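Local coordinates for Blr6230 protein (Bradyrhizobium diazoefficiens USDA 110, PDB 5NGG) that hydrolyses beta-lactam antibiotics as the zinc-dependent subclass B3 metallo-beta-lactamase BJP-1, probably with a metal-activated water as the nucleophile, at residues E39-I44 and Y246-K251; T167-H172 and V197-S202; E193-L198 and I264-L269; G203-N208 and E278-Q283; K229-K234 and T271-L276. All blocks are in the same frame, centred on the assembly; numbering follows the deposited sequence. Where two conformers were deposited one is given.

From the N terminus, contact 1 joins strand 41-44, the edge of the seven-stranded sheet, to 246-251, closing a loop of about 200 residues, the longest of the five. Contact 2 lies wholly within that loop, joining strands 167-173 and 193-199, both of the five-stranded sheet. Contact 3 starts on the same strand 193-199 and ends where helix 268-291 begins. Contacts 4 and 5 attach that helix further along, to the loop 203-208 and to helix 219-232; contact 5 lies inside the span of contact 4. Contacts 3, 4 and 5 begin inside the loop of contact 1 and end beyond it, so each crosses it, and contact 3 also crosses contacts 4 and 5.

Contact 1 of 5, residues E39-I44 and Y246-K251; sequences EPFQLI and YGMQAK
Phe41 and Met248 meet because their torsions bring the methionine sulfur to the edge of the phenylalanine ring. The CG of Phe41 stands between its backbone N and carbonyl carbon (chi1 66°), while that of Met248 lies anti to its N (chi1 -177°), and a bend at chi2 (-87°) then brings SD to the ring edge; chi3 only sets the methyl CE. The two side chains slide past each other in opposite directions. SD is 3.8 Å from CE1 of Phe41, and it lies 5.0 Å from the centroid of that ring, near the ring plane. This is a Met-aromatic contact at the edge, where the polarisable sulfur faces the slightly positive ring hydrogens. A flexible, unbranched methionine suits a place where the chain must curl round to find that edge. Next to it, Leu43 CD1 touches the hydroxyl end of Tyr246 loosely and obliquely, 4.2 Å from OH and 4.4 Å from CE2. The tyrosine hydroxyl is hydrogen-bonded to Tyr58. Lys251 NZ reaches back to Tyr246 O at 2.8 Å, on a lone pair in the carbonyl plane, and is salt-bridged to Glu268 at the start of helix 268-291. The contact thus sets the edge strand 41-44 against the start of helix 248-253, with Tyr49 of strand 47-49 touching Phe41, Tyr246 and Met248, and Leu239 of strand 237-239 touching Leu43 and Tyr246.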
# COMPACT_ATOMS: atom_id res chain seq x y z
N GLU A 39 6.88 0.67 16.86
CA GLU A 39 6.75 -0.64 17.50
C GLU A 39 5.68 -1.49 16.79
O GLU A 39 4.53 -1.04 16.65
CB GLU A 39 6.37 -0.46 18.98
CG GLU A 39 6.68 -1.66 19.85
CD GLU A 39 8.17 -1.85 20.09
OE1 GLU A 39 8.94 -0.89 19.83
OE2 GLU A 39 8.56 -2.95 20.51
N PRO A 40 6.04 -2.72 16.38
CA PRO A 40 5.05 -3.56 15.70
C PRO A 40 3.96 -4.05 16.65
O PRO A 40 4.18 -4.12 17.86
CB PRO A 40 5.89 -4.70 15.15
CG PRO A 40 7.02 -4.81 16.10
CD PRO A 40 7.35 -3.39 16.45
N PHE A 41 2.82 -4.43 16.09
CA PHE A 41 1.68 -4.82 16.92
C PHE A 41 0.65 -5.59 16.12
O PHE A 41 0.55 -5.50 14.90
CB PHE A 41 1.02 -3.61 17.59
CG PHE A 41 0.35 -2.64 16.63
CD1 PHE A 41 1.10 -1.67 15.95
CD2 PHE A 41 -1.02 -2.71 16.40
CE1 PHE A 41 0.48 -0.78 15.07
CE2 PHE A 41 -1.63 -1.81 15.52
CZ PHE A 41 -0.88 -0.85 14.85
N GLN A 42 -0.14 -6.38 16.84
CA GLN A 42 -1.33 -7.05 16.29
C GLN A 42 -2.43 -6.00 16.13
O GLN A 42 -2.88 -5.41 17.11
CB GLN A 42 -1.78 -8.18 17.25
CG GLN A 42 -2.95 -8.98 16.68
CD GLN A 42 -3.46 -10.02 17.65
OE1 GLN A 42 -3.12 -10.03 18.83
NE2 GLN A 42 -4.31 -10.91 17.16
N LEU A 43 -2.85 -5.77 14.89
CA LEU A 43 -3.79 -4.71 14.56
C LEU A 43 -5.24 -5.20 14.69
O LEU A 43 -6.05 -4.61 15.42
CB LEU A 43 -3.41 -4.15 13.18
CG LEU A 43 -4.14 -2.90 12.74
CD1 LEU A 43 -3.29 -2.13 11.70
CD2 LEU A 43 -5.51 -3.22 12.15
N ILE A 44 -5.60 -6.27 13.97
CA ILE A 44 -6.91 -6.92 14.13
C ILE A 44 -6.76 -8.37 13.67
O ILE A 44 -6.19 -8.64 12.63
CB ILE A 44 -8.05 -6.20 13.37
CG1 ILE A 44 -9.41 -6.80 13.75
CG2 ILE A 44 -7.82 -6.17 11.85
CD1 ILE A 44 -10.59 -5.93 13.35
N TYR A 246 -5.12 6.19 7.44
CA TYR A 246 -6.13 5.73 8.37
C TYR A 246 -5.86 6.15 9.81
O TYR A 246 -6.45 5.60 10.72
CB TYR A 246 -6.36 4.22 8.23
CG TYR A 246 -5.16 3.36 8.49
CD1 TYR A 246 -4.17 3.20 7.53
CD2 TYR A 246 -5.00 2.69 9.70
CE1 TYR A 246 -3.06 2.40 7.76
CE2 TYR A 246 -3.90 1.87 9.92
CZ TYR A 246 -2.91 1.74 8.96
OH TYR A 246 -1.83 0.91 9.20
N GLY A 247 -4.99 7.13 10.03
CA GLY A 247 -4.74 7.62 11.37
C GLY A 247 -4.29 6.51 12.31
O GLY A 247 -4.79 6.37 13.41
N MET A 248 -3.30 5.75 11.85
CA MET A 248 -2.86 4.55 12.57
C MET A 248 -2.44 4.82 14.02
O MET A 248 -2.86 4.10 14.92
CB MET A 248 -1.71 3.89 11.81
CG MET A 248 -1.21 2.58 12.43
SD MET A 248 0.05 2.77 13.71
CE MET A 248 1.45 3.29 12.72
N GLN A 249 -1.61 5.84 14.23
CA GLN A 249 -0.98 6.01 15.53
C GLN A 249 -2.04 6.35 16.57
O GLN A 249 -1.99 5.90 17.72
CB GLN A 249 0.13 7.09 15.41
CG GLN A 249 1.32 6.71 14.51
CD GLN A 249 1.20 7.09 13.01
OE1 GLN A 249 0.08 7.15 12.41
NE2 GLN A 249 2.39 7.30 12.38
N ALA A 250 -2.98 7.20 16.20
CA ALA A 250 -4.07 7.58 17.11
C ALA A 250 -4.94 6.39 17.49
O ALA A 250 -5.39 6.28 18.63
CB ALA A 250 -4.90 8.70 16.50
N LYS A 251 -5.19 5.51 16.53
CA LYS A 251 -5.95 4.29 16.82
C LYS A 251 -5.18 3.31 17.71
O LYS A 251 -5.74 2.76 18.65
CB LYS A 251 -6.36 3.61 15.53
CG LYS A 251 -7.49 4.31 14.80
CD LYS A 251 -7.60 3.86 13.36
CE LYS A 251 -8.85 4.35 12.65
NZ LYS A 251 -8.72 4.07 11.19

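Contact 2 of 5, residues T167-H172 and V197-S202; sequences TTLTAH and VLFFCS. With ZN (zinc ion), chain E; ACT (acetate ion), chain F.
Leu169 and Phe199 make the apolar part of this contact, CD2 of the leucine lying 4.1 Å from CE1 of the phenylalanine as the side chains cross obliquely. Leu198 CD1 adds a van der Waals contact of a methyl with an imidazole carbon, 4.2 Å from His172 CD2 and oblique to the ring. Its CG is anti to the backbone N (chi1 -168°), which carries the methyls nearer to the histidine. Hydrocarbon suits Leu169, Leu198 and Phe199, since all are buried.

Metal coordination comes next. His172 ND1 binds a zinc ion at 2.0 Å, with Glu158 and Lys229 as the other protein ligands; this site is separate from the zinc sites of His101/His103/His177 and Asp105/His106/His242. NE2 is hydrogen-bonded to Glu185, which would fix the rotation of the ring. An imidazole suits this position because its two nitrogens can serve metal and carboxylate at once.

Away from the touching side chains, Ser202 OG donates to an acetate O at 2.7 Å; Thr204 OG1 binds the same acetate, which probably came from the crystallisation liquor.

In the fold, strands 167-173 and 193-199 lie either side of strand 182-190 in the five-stranded sheet, while Ile60 of strand 58-62 in the other sheet touches both Leu169 and Phe199.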
# COMPACT_ATOMS: atom_id res chain seq x y z
N THR A 167 -6.65 -18.35 4.47
CA THR A 167 -6.84 -16.92 4.27
C THR A 167 -6.90 -16.57 2.78
O THR A 167 -6.04 -16.96 2.02
CB THR A 167 -5.69 -16.16 4.96
OG1 THR A 167 -5.75 -16.43 6.37
CG2 THR A 167 -5.79 -14.68 4.77
N THR A 168 -7.94 -15.84 2.40
CA THR A 168 -8.12 -15.39 1.02
C THR A 168 -8.27 -13.87 0.95
O THR A 168 -9.05 -13.26 1.71
CB THR A 168 -9.36 -16.06 0.42
OG1 THR A 168 -9.16 -17.47 0.39
CG2 THR A 168 -9.64 -15.58 -1.01
N LEU A 169 -7.57 -13.26 -0.01
CA LEU A 169 -7.73 -11.84 -0.31
C LEU A 169 -8.27 -11.70 -1.72
O LEU A 169 -7.94 -12.51 -2.61
CB LEU A 169 -6.42 -11.07 -0.18
CG LEU A 169 -5.81 -11.07 1.23
CD1 LEU A 169 -4.74 -12.15 1.40
CD2 LEU A 169 -5.24 -9.72 1.58
N THR A 170 -9.07 -10.65 -1.94
CA THR A 170 -9.64 -10.33 -3.24
C THR A 170 -9.01 -9.02 -3.75
O THR A 170 -8.98 -8.02 -3.03
CB THR A 170 -11.16 -10.18 -3.15
OG1 THR A 170 -11.71 -11.41 -2.68
CG2 THR A 170 -11.77 -9.86 -4.51
N ALA A 171 -8.51 -9.05 -4.98
CA ALA A 171 -7.94 -7.88 -5.64
C ALA A 171 -9.03 -6.96 -6.15
O ALA A 171 -9.97 -7.42 -6.83
CB ALA A 171 -7.05 -8.32 -6.79
N HIS A 172 -8.86 -5.67 -5.92
CA HIS A 172 -9.67 -4.64 -6.57
C HIS A 172 -8.78 -3.69 -7.34
O HIS A 172 -7.82 -3.16 -6.80
CB HIS A 172 -10.47 -3.85 -5.55
CG HIS A 172 -11.48 -4.66 -4.83
ND1 HIS A 172 -12.76 -4.85 -5.31
CD2 HIS A 172 -11.40 -5.34 -3.68
CE1 HIS A 172 -13.43 -5.61 -4.46
NE2 HIS A 172 -12.62 -5.91 -3.46
N VAL A 197 -11.93 -5.91 5.67
CA VAL A 197 -10.74 -5.06 5.67
C VAL A 197 -10.38 -4.71 4.23
O VAL A 197 -10.42 -5.59 3.37
CB VAL A 197 -9.56 -5.80 6.33
CG1 VAL A 197 -8.29 -4.95 6.31
CG2 VAL A 197 -9.90 -6.26 7.74
N LEU A 198 -10.01 -3.45 3.98
CA LEU A 198 -9.40 -3.07 2.71
C LEU A 198 -8.03 -2.52 2.96
O LEU A 198 -7.88 -1.49 3.62
CB LEU A 198 -10.23 -2.05 1.94
CG LEU A 198 -9.82 -1.83 0.48
CD1 LEU A 198 -10.17 -3.04 -0.36
CD2 LEU A 198 -10.42 -0.57 -0.09
N PHE A 199 -7.01 -3.16 2.36
CA PHE A 199 -5.69 -2.55 2.21
C PHE A 199 -5.80 -1.65 0.97
O PHE A 199 -5.59 -2.10 -0.16
CB PHE A 199 -4.62 -3.61 2.03
CG PHE A 199 -4.48 -4.56 3.19
CD1 PHE A 199 -5.22 -5.74 3.27
CD2 PHE A 199 -3.55 -4.31 4.20
CE1 PHE A 199 -5.03 -6.63 4.32
CE2 PHE A 199 -3.38 -5.18 5.25
CZ PHE A 199 -4.13 -6.33 5.31
N PHE A 200 -6.19 -0.40 1.18
CA PHE A 200 -6.37 0.56 0.10
C PHE A 200 -4.99 0.88 -0.48
O PHE A 200 -4.03 1.02 0.26
CB PHE A 200 -7.08 1.80 0.64
CG PHE A 200 -7.29 2.88 -0.39
CD1 PHE A 200 -8.08 2.64 -1.49
CD2 PHE A 200 -6.69 4.15 -0.26
CE1 PHE A 200 -8.29 3.61 -2.46
CE2 PHE A 200 -6.87 5.11 -1.24
CZ PHE A 200 -7.67 4.86 -2.33
N CYS A 201 -4.90 1.02 -1.80
CA CYS A 201 -3.59 1.10 -2.42
C CYS A 201 -2.91 2.43 -2.40
O CYS A 201 -1.71 2.45 -2.67
CB CYS A 201 -3.66 0.58 -3.86
SG CYS A 201 -4.40 1.70 -5.03
N SER A 202 -3.65 3.50 -2.16
CA SER A 202 -3.26 4.95 -2.25
C SER A 202 -4.04 5.63 -3.34
O SER A 202 -4.11 5.10 -4.45
CB SER A 202 -1.79 5.26 -2.55
OG SER A 202 -1.68 6.67 -2.70
ZN ZN E . -13.74 -4.13 -6.94
C ACT F . 1.57 7.43 -1.43
O ACT F . 0.39 7.81 -1.45
OXT ACT F . 1.85 6.20 -1.48
CH3 ACT F . 2.62 8.48 -1.32

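Contact 3 of 5, residues E193-L198 and I264-L269; sequences EDREVL and IKPGEL
Ile264 lays its CG2 methyl over one face of the Arg195 guanidinium, and the shapes of both side chains make this possible. Arg195 leaves the strand with CG beside its backbone N (chi1 -67°) and bends again at chi2 (-71°), after which it runs straight and swings the flat group across the isoleucine at about a right angle. In Ile264, CG2 is anti to the backbone N and CG1 beside it (chi1 -61°), which points both branches at the arginine. CG2 of Ile264 sits 3.6 Å above the guanidinium plane, toward the rim, and is 3.7 Å from Arg195 NH1. The other branch, Ile264 CD1, reaches the aliphatic part at 4.1 Å from Arg195 CG. Pro266 CG adds a light touch, 4.0 Å from Arg195 NH1, from within the type I turn Lys265 to Glu268 that leads into helix 268-291; proline suits the second position of such a turn.

Further along the strand, Leu198 and Leu269 meet through their CD2 methyls, 3.8 Å apart, each with CG anti to its own backbone N.

Chemically, the contact has two halves. Leucine on leucine is buried hydrocarbon, whereas Asp236 takes up the arginine's charge through NH1 while the guanidinium face packs on a methyl, letting a charged group line an apolar surface.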
# COMPACT_ATOMS: atom_id res chain seq x y z
N GLU A 193 -17.97 -11.95 14.97
CA GLU A 193 -18.50 -11.32 13.76
C GLU A 193 -17.45 -11.08 12.72
O GLU A 193 -16.30 -10.72 13.02
CB GLU A 193 -19.12 -10.00 14.14
CG GLU A 193 -20.39 -10.20 14.94
CD GLU A 193 -20.98 -8.91 15.44
OE1 GLU A 193 -20.22 -7.94 15.59
OE2 GLU A 193 -22.19 -8.86 15.70
N ASP A 194 -17.87 -11.20 11.47
CA ASP A 194 -17.02 -10.84 10.35
C ASP A 194 -16.88 -9.33 10.24
O ASP A 194 -17.85 -8.59 10.38
CB ASP A 194 -17.65 -11.33 9.03
CG ASP A 194 -17.54 -12.83 8.80
OD1 ASP A 194 -16.93 -13.57 9.60
OD2 ASP A 194 -18.09 -13.24 7.75
N ARG A 195 -15.68 -8.89 9.87
CA ARG A 195 -15.43 -7.51 9.47
C ARG A 195 -14.58 -7.52 8.21
O ARG A 195 -13.65 -8.32 8.07
CB ARG A 195 -14.69 -6.76 10.58
CG ARG A 195 -15.50 -6.55 11.85
CD ARG A 195 -16.59 -5.52 11.62
NE ARG A 195 -17.38 -5.24 12.80
CZ ARG A 195 -18.25 -4.23 12.88
NH1 ARG A 195 -18.45 -3.41 11.86
NH2 ARG A 195 -18.91 -4.04 14.01
N GLU A 196 -14.92 -6.64 7.27
CA GLU A 196 -14.23 -6.57 5.97
C GLU A 196 -13.14 -5.51 6.03
O GLU A 196 -13.40 -4.34 6.36
CB GLU A 196 -15.24 -6.30 4.86
CG GLU A 196 -16.49 -7.20 4.94
CD GLU A 196 -16.24 -8.70 5.16
OE1 GLU A 196 -15.26 -9.23 4.60
OE2 GLU A 196 -17.04 -9.39 5.88
N VAL A 197 -11.93 -5.91 5.67
CA VAL A 197 -10.74 -5.06 5.67
C VAL A 197 -10.38 -4.71 4.23
O VAL A 197 -10.42 -5.59 3.37
CB VAL A 197 -9.56 -5.80 6.33
CG1 VAL A 197 -8.29 -4.95 6.31
CG2 VAL A 197 -9.90 -6.26 7.74
N LEU A 198 -10.01 -3.45 3.98
CA LEU A 198 -9.40 -3.07 2.71
C LEU A 198 -8.03 -2.52 2.96
O LEU A 198 -7.88 -1.49 3.62
CB LEU A 198 -10.23 -2.05 1.94
CG LEU A 198 -9.82 -1.83 0.48
CD1 LEU A 198 -10.17 -3.04 -0.36
CD2 LEU A 198 -10.42 -0.57 -0.09
N ILE A 264 -11.83 -0.48 13.55
CA ILE A 264 -13.14 -0.66 12.94
C ILE A 264 -13.84 0.71 12.89
O ILE A 264 -14.27 1.24 13.92
CB ILE A 264 -13.99 -1.66 13.74
CG1 ILE A 264 -13.33 -3.05 13.79
CG2 ILE A 264 -15.41 -1.74 13.15
CD1 ILE A 264 -13.96 -4.03 14.76
N LYS A 265 -13.96 1.25 11.68
CA LYS A 265 -14.57 2.57 11.42
C LYS A 265 -15.18 2.49 10.01
O LYS A 265 -14.55 2.86 9.03
CB LYS A 265 -13.55 3.69 11.60
CG LYS A 265 -14.08 5.11 11.63
CD LYS A 265 -12.94 6.04 12.04
CE LYS A 265 -13.31 7.51 11.99
N PRO A 266 -16.41 1.94 9.89
CA PRO A 266 -16.94 1.61 8.55
C PRO A 266 -17.25 2.76 7.60
O PRO A 266 -17.37 2.54 6.39
CB PRO A 266 -18.20 0.78 8.85
CG PRO A 266 -17.97 0.24 10.23
CD PRO A 266 -17.23 1.34 10.96
N GLY A 267 -17.34 3.98 8.11
CA GLY A 267 -17.55 5.16 7.25
C GLY A 267 -16.26 5.84 6.80
O GLY A 267 -16.28 6.84 6.08
N GLU A 268 -15.11 5.31 7.22
CA GLU A 268 -13.87 6.05 7.03
C GLU A 268 -13.41 6.12 5.59
O GLU A 268 -12.86 7.15 5.19
CB GLU A 268 -12.77 5.43 7.88
CG GLU A 268 -11.53 6.30 7.93
CD GLU A 268 -10.47 5.79 8.87
OE1 GLU A 268 -10.72 4.76 9.54
OE2 GLU A 268 -9.39 6.43 8.97
N LEU A 269 -13.62 5.07 4.81
CA LEU A 269 -13.18 5.10 3.44
C LEU A 269 -13.98 6.16 2.64
O LEU A 269 -13.40 6.86 1.82
CB LEU A 269 -13.24 3.71 2.82
CG LEU A 269 -12.85 3.59 1.35
CD1 LEU A 269 -11.48 4.19 1.08
CD2 LEU A 269 -12.92 2.13 0.93

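Contact 4 of 5, residues G203-N208 and E278-Q283; sequences GTVALN and EDFDKQ. With ACT (acetate ion), chain F.
Val205 carries this contact, directing its side chain at helix 268-291 from the loop 203-208, where it opens a type II' turn closed by Asn208 N bonding to Val205 O. Its CB lies 4.0 Å from Gln283 CG. From there the branches part. CG1, anti to the backbone N (chi1 174°), comes to 4.1 Å from Gln283 CB. CG2 makes the closer approaches: it is 3.7 Å from Phe280 CD1, the two side chains crossing at about a right angle, and also rests against CB of Gln283. A compact, branched valine fits between an aromatic ring and the aliphatic start of a glutamine.

A water molecule accepts from Val205 N at 2.9 Å and donates to Asp279 OD2 at 2.7 Å. The other carboxylate oxygen, Asp279 OD1, accepts from Gln283 NE2 at 3.2 Å; the donor approaches on the syn side but 35° out of the carboxylate plane. Thr204, whose CB points away from the helix, donates through OG1 to an acetate O that Ser202 OG also holds, and Thr204 O is hydrogen-bonded to ND1 of the zinc ligand His177, so the loop lies beside a zinc site.

What follows is a division of labour: Gln283 lends its CB and CG to valine and its amide to aspartate, while Asp279 uses one oxygen within the helix and the other, through water, to hold the loop's backbone amide.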
# COMPACT_ATOMS: atom_id res chain seq x y z
N GLY A 203 -4.52 6.84 -3.04
CA GLY A 203 -5.14 7.70 -4.04
C GLY A 203 -4.61 9.13 -4.05
O GLY A 203 -5.32 10.03 -4.51
N THR A 204 -3.39 9.34 -3.57
CA THR A 204 -2.79 10.66 -3.54
C THR A 204 -2.22 11.01 -4.92
O THR A 204 -1.84 10.12 -5.69
CB THR A 204 -1.65 10.74 -2.52
OG1 THR A 204 -0.65 9.82 -2.91
CG2 THR A 204 -2.14 10.44 -1.09
N VAL A 205 -2.13 12.31 -5.23
CA VAL A 205 -1.46 12.76 -6.44
C VAL A 205 0.06 12.61 -6.33
O VAL A 205 0.72 12.12 -7.25
CB VAL A 205 -1.87 14.19 -6.79
CG1 VAL A 205 -1.06 14.71 -7.97
CG2 VAL A 205 -3.36 14.23 -7.15
N ALA A 206 0.61 13.05 -5.19
CA ALA A 206 2.03 12.87 -4.85
C ALA A 206 2.89 13.38 -6.02
O ALA A 206 2.72 14.55 -6.40
CB ALA A 206 2.28 11.42 -4.45
N LEU A 207 3.79 12.57 -6.58
CA LEU A 207 4.71 13.01 -7.63
C LEU A 207 4.13 12.89 -9.03
O LEU A 207 4.81 13.22 -9.99
CB LEU A 207 6.03 12.22 -7.56
CG LEU A 207 6.81 12.37 -6.27
CD1 LEU A 207 8.06 11.50 -6.38
CD2 LEU A 207 7.17 13.83 -5.97
N ASN A 208 2.91 12.39 -9.18
CA ASN A 208 2.39 12.16 -10.53
C ASN A 208 2.04 13.44 -11.29
O ASN A 208 1.57 14.43 -10.71
CB ASN A 208 1.16 11.27 -10.47
CG ASN A 208 1.50 9.86 -10.07
OD1 ASN A 208 2.60 9.34 -10.37
ND2 ASN A 208 0.56 9.18 -9.44
N GLU A 278 -11.13 15.91 -3.22
CA GLU A 278 -11.02 17.35 -3.08
C GLU A 278 -9.57 17.80 -3.32
O GLU A 278 -9.32 18.77 -4.03
CB GLU A 278 -11.55 17.78 -1.72
CG GLU A 278 -13.07 17.61 -1.64
CD GLU A 278 -13.66 17.70 -0.24
OE1 GLU A 278 -12.91 17.75 0.75
OE2 GLU A 278 -14.90 17.69 -0.15
N ASP A 279 -8.60 17.06 -2.79
CA ASP A 279 -7.22 17.40 -3.06
C ASP A 279 -6.87 17.18 -4.53
O ASP A 279 -6.09 17.95 -5.11
CB ASP A 279 -6.23 16.65 -2.16
CG ASP A 279 -4.83 17.24 -2.26
OD1 ASP A 279 -4.64 18.44 -1.93
OD2 ASP A 279 -3.91 16.53 -2.72
N PHE A 280 -7.42 16.12 -5.14
CA PHE A 280 -7.19 15.85 -6.55
C PHE A 280 -7.62 17.06 -7.41
O PHE A 280 -6.87 17.53 -8.28
CB PHE A 280 -7.95 14.61 -7.01
CG PHE A 280 -7.70 14.26 -8.44
CD1 PHE A 280 -6.59 13.49 -8.79
CD2 PHE A 280 -8.54 14.75 -9.44
CE1 PHE A 280 -6.33 13.23 -10.13
CE2 PHE A 280 -8.27 14.47 -10.76
CZ PHE A 280 -7.18 13.70 -11.11
N ASP A 281 -8.81 17.58 -7.16
CA ASP A 281 -9.27 18.74 -7.88
C ASP A 281 -8.31 19.93 -7.73
O ASP A 281 -8.04 20.66 -8.70
CB ASP A 281 -10.65 19.17 -7.40
CG ASP A 281 -11.76 18.20 -7.79
OD1 ASP A 281 -11.54 17.32 -8.64
OD2 ASP A 281 -12.86 18.31 -7.22
N LYS A 282 -7.82 20.16 -6.51
CA LYS A 282 -6.83 21.23 -6.27
C LYS A 282 -5.55 21.02 -7.08
O LYS A 282 -5.02 21.95 -7.71
CB LYS A 282 -6.49 21.30 -4.77
CG LYS A 282 -5.47 22.36 -4.37
CD LYS A 282 -5.09 22.27 -2.90
CE LYS A 282 -3.74 22.93 -2.63
NZ LYS A 282 -3.24 22.67 -1.25
N GLN A 283 -5.02 19.80 -7.03
CA GLN A 283 -3.78 19.51 -7.76
C GLN A 283 -3.96 19.57 -9.27
O GLN A 283 -3.06 20.06 -9.96
CB GLN A 283 -3.21 18.15 -7.39
CG GLN A 283 -2.91 17.96 -5.91
CD GLN A 283 -2.12 19.11 -5.31
OE1 GLN A 283 -1.17 19.59 -5.91
NE2 GLN A 283 -2.51 19.53 -4.12
C ACT F . 1.57 7.43 -1.43
O ACT F . 0.39 7.81 -1.45
OXT ACT F . 1.85 6.20 -1.48
CH3 ACT F . 2.62 8.48 -1.32
O HOH W 1 -3.69 13.94 -3.39

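Contact 5 of 5, residues K229-K234 and T271-L276; sequences KAKAMK and TYATSL. With ZN (zinc ion), chain E.
Helix-against-helix packing between 219-232 and 268-291, on the outside of the alpha-beta/beta-alpha metallo-beta-lactamase fold, begins with Ala230 and Ala273, whose CB atoms face each other at 4.0 Å. Alanine suits both positions, since its small methyl lets the helices come close; next to this pair, at Lys231 and Ala273, the CA atoms of the segments make their nearest approach, 6.4 Å. Lys231 then reaches across to the second helix. Its CG, beside the backbone N (chi1 -69°), sits 3.8 Å from Ala273 CB, and the rest of the chain is extended, crossing Thr274 at about a right angle. A long lysine fits this margin, where methylenes pack and the ammonium stays at the exposed end. On another side of helix 219-232, Lys229 NZ binds zinc with Glu158 and His172, which implies that it is probably an unprotonated amine there. The main partner of Thr274 OG1 is Val270 O in the preceding turn; Lys231 NZ adds only a weak hydrogen bond of 3.4 Å to that OG1.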
# COMPACT_ATOMS: atom_id res chain seq x y z
N LYS A 229 -15.34 4.45 -6.77
CA LYS A 229 -15.34 3.04 -6.38
C LYS A 229 -15.14 2.90 -4.87
O LYS A 229 -15.88 2.17 -4.20
CB LYS A 229 -14.24 2.28 -7.14
CG LYS A 229 -14.08 0.81 -6.80
CD LYS A 229 -13.00 0.19 -7.67
CE LYS A 229 -12.67 -1.23 -7.29
NZ LYS A 229 -13.82 -2.12 -7.48
N ALA A 230 -14.19 3.64 -4.33
CA ALA A 230 -13.90 3.59 -2.91
C ALA A 230 -15.10 3.99 -2.06
O ALA A 230 -15.40 3.35 -1.05
CB ALA A 230 -12.70 4.46 -2.59
N LYS A 231 -15.80 5.04 -2.49
CA LYS A 231 -16.96 5.51 -1.73
C LYS A 231 -18.10 4.48 -1.72
O LYS A 231 -18.97 4.52 -0.83
CB LYS A 231 -17.45 6.85 -2.26
CG LYS A 231 -16.50 8.00 -1.99
CD LYS A 231 -17.11 9.28 -2.49
CE LYS A 231 -16.13 10.42 -2.52
NZ LYS A 231 -16.87 11.68 -2.80
N ALA A 232 -18.15 3.61 -2.73
CA ALA A 232 -19.22 2.62 -2.85
C ALA A 232 -18.93 1.27 -2.20
O ALA A 232 -19.84 0.44 -2.09
CB ALA A 232 -19.57 2.42 -4.32
N MET A 233 -17.70 1.05 -1.72
CA MET A 233 -17.33 -0.24 -1.18
C MET A 233 -17.74 -0.37 0.28
O MET A 233 -17.57 0.54 1.05
CB MET A 233 -15.81 -0.43 -1.26
CG MET A 233 -15.30 -0.59 -2.69
SD MET A 233 -13.52 -0.78 -2.84
CE MET A 233 -13.54 -2.35 -2.02
N LYS A 234 -18.22 -1.56 0.64
CA LYS A 234 -18.63 -1.86 2.01
C LYS A 234 -17.43 -2.41 2.78
O LYS A 234 -17.08 -3.58 2.67
CB LYS A 234 -19.80 -2.85 2.02
CG LYS A 234 -21.05 -2.32 1.34
CD LYS A 234 -21.43 -0.93 1.83
N THR A 271 -15.16 9.01 3.91
CA THR A 271 -14.58 10.29 4.33
C THR A 271 -13.20 10.53 3.69
O THR A 271 -12.88 11.62 3.20
CB THR A 271 -14.47 10.37 5.86
OG1 THR A 271 -15.77 10.18 6.42
CG2 THR A 271 -13.88 11.70 6.34
N TYR A 272 -12.38 9.49 3.72
CA TYR A 272 -11.01 9.61 3.21
C TYR A 272 -11.01 9.84 1.69
O TYR A 272 -10.30 10.72 1.18
CB TYR A 272 -10.18 8.39 3.60
CG TYR A 272 -8.73 8.54 3.17
CD1 TYR A 272 -7.92 9.53 3.71
CD2 TYR A 272 -8.17 7.68 2.22
CE1 TYR A 272 -6.60 9.67 3.31
CE2 TYR A 272 -6.87 7.84 1.80
CZ TYR A 272 -6.08 8.82 2.34
OH TYR A 272 -4.79 8.97 1.91
N ALA A 273 -11.82 9.07 0.96
CA ALA A 273 -11.92 9.23 -0.50
C ALA A 273 -12.44 10.61 -0.87
O ALA A 273 -12.03 11.17 -1.89
CB ALA A 273 -12.77 8.15 -1.14
N THR A 274 -13.36 11.16 -0.07
CA THR A 274 -13.83 12.52 -0.29
C THR A 274 -12.67 13.51 -0.12
O THR A 274 -12.48 14.41 -0.95
CB THR A 274 -14.98 12.85 0.68
OG1 THR A 274 -16.05 11.92 0.49
CG2 THR A 274 -15.53 14.26 0.49
N SER A 275 -11.87 13.37 0.93
CA SER A 275 -10.71 14.25 1.11
C SER A 275 -9.73 14.10 -0.06
O SER A 275 -9.17 15.10 -0.52
CB SER A 275 -9.99 13.94 2.41
OG SER A 275 -10.82 14.11 3.53
N LEU A 276 -9.50 12.88 -0.53
CA LEU A 276 -8.65 12.67 -1.69
C LEU A 276 -9.17 13.31 -2.97
O LEU A 276 -8.39 13.88 -3.75
CB LEU A 276 -8.46 11.17 -1.97
CG LEU A 276 -7.62 10.37 -1.00
CD1 LEU A 276 -7.68 8.91 -1.40
CD2 LEU A 276 -6.18 10.87 -0.96
ZN ZN E . -13.74 -4.13 -6.94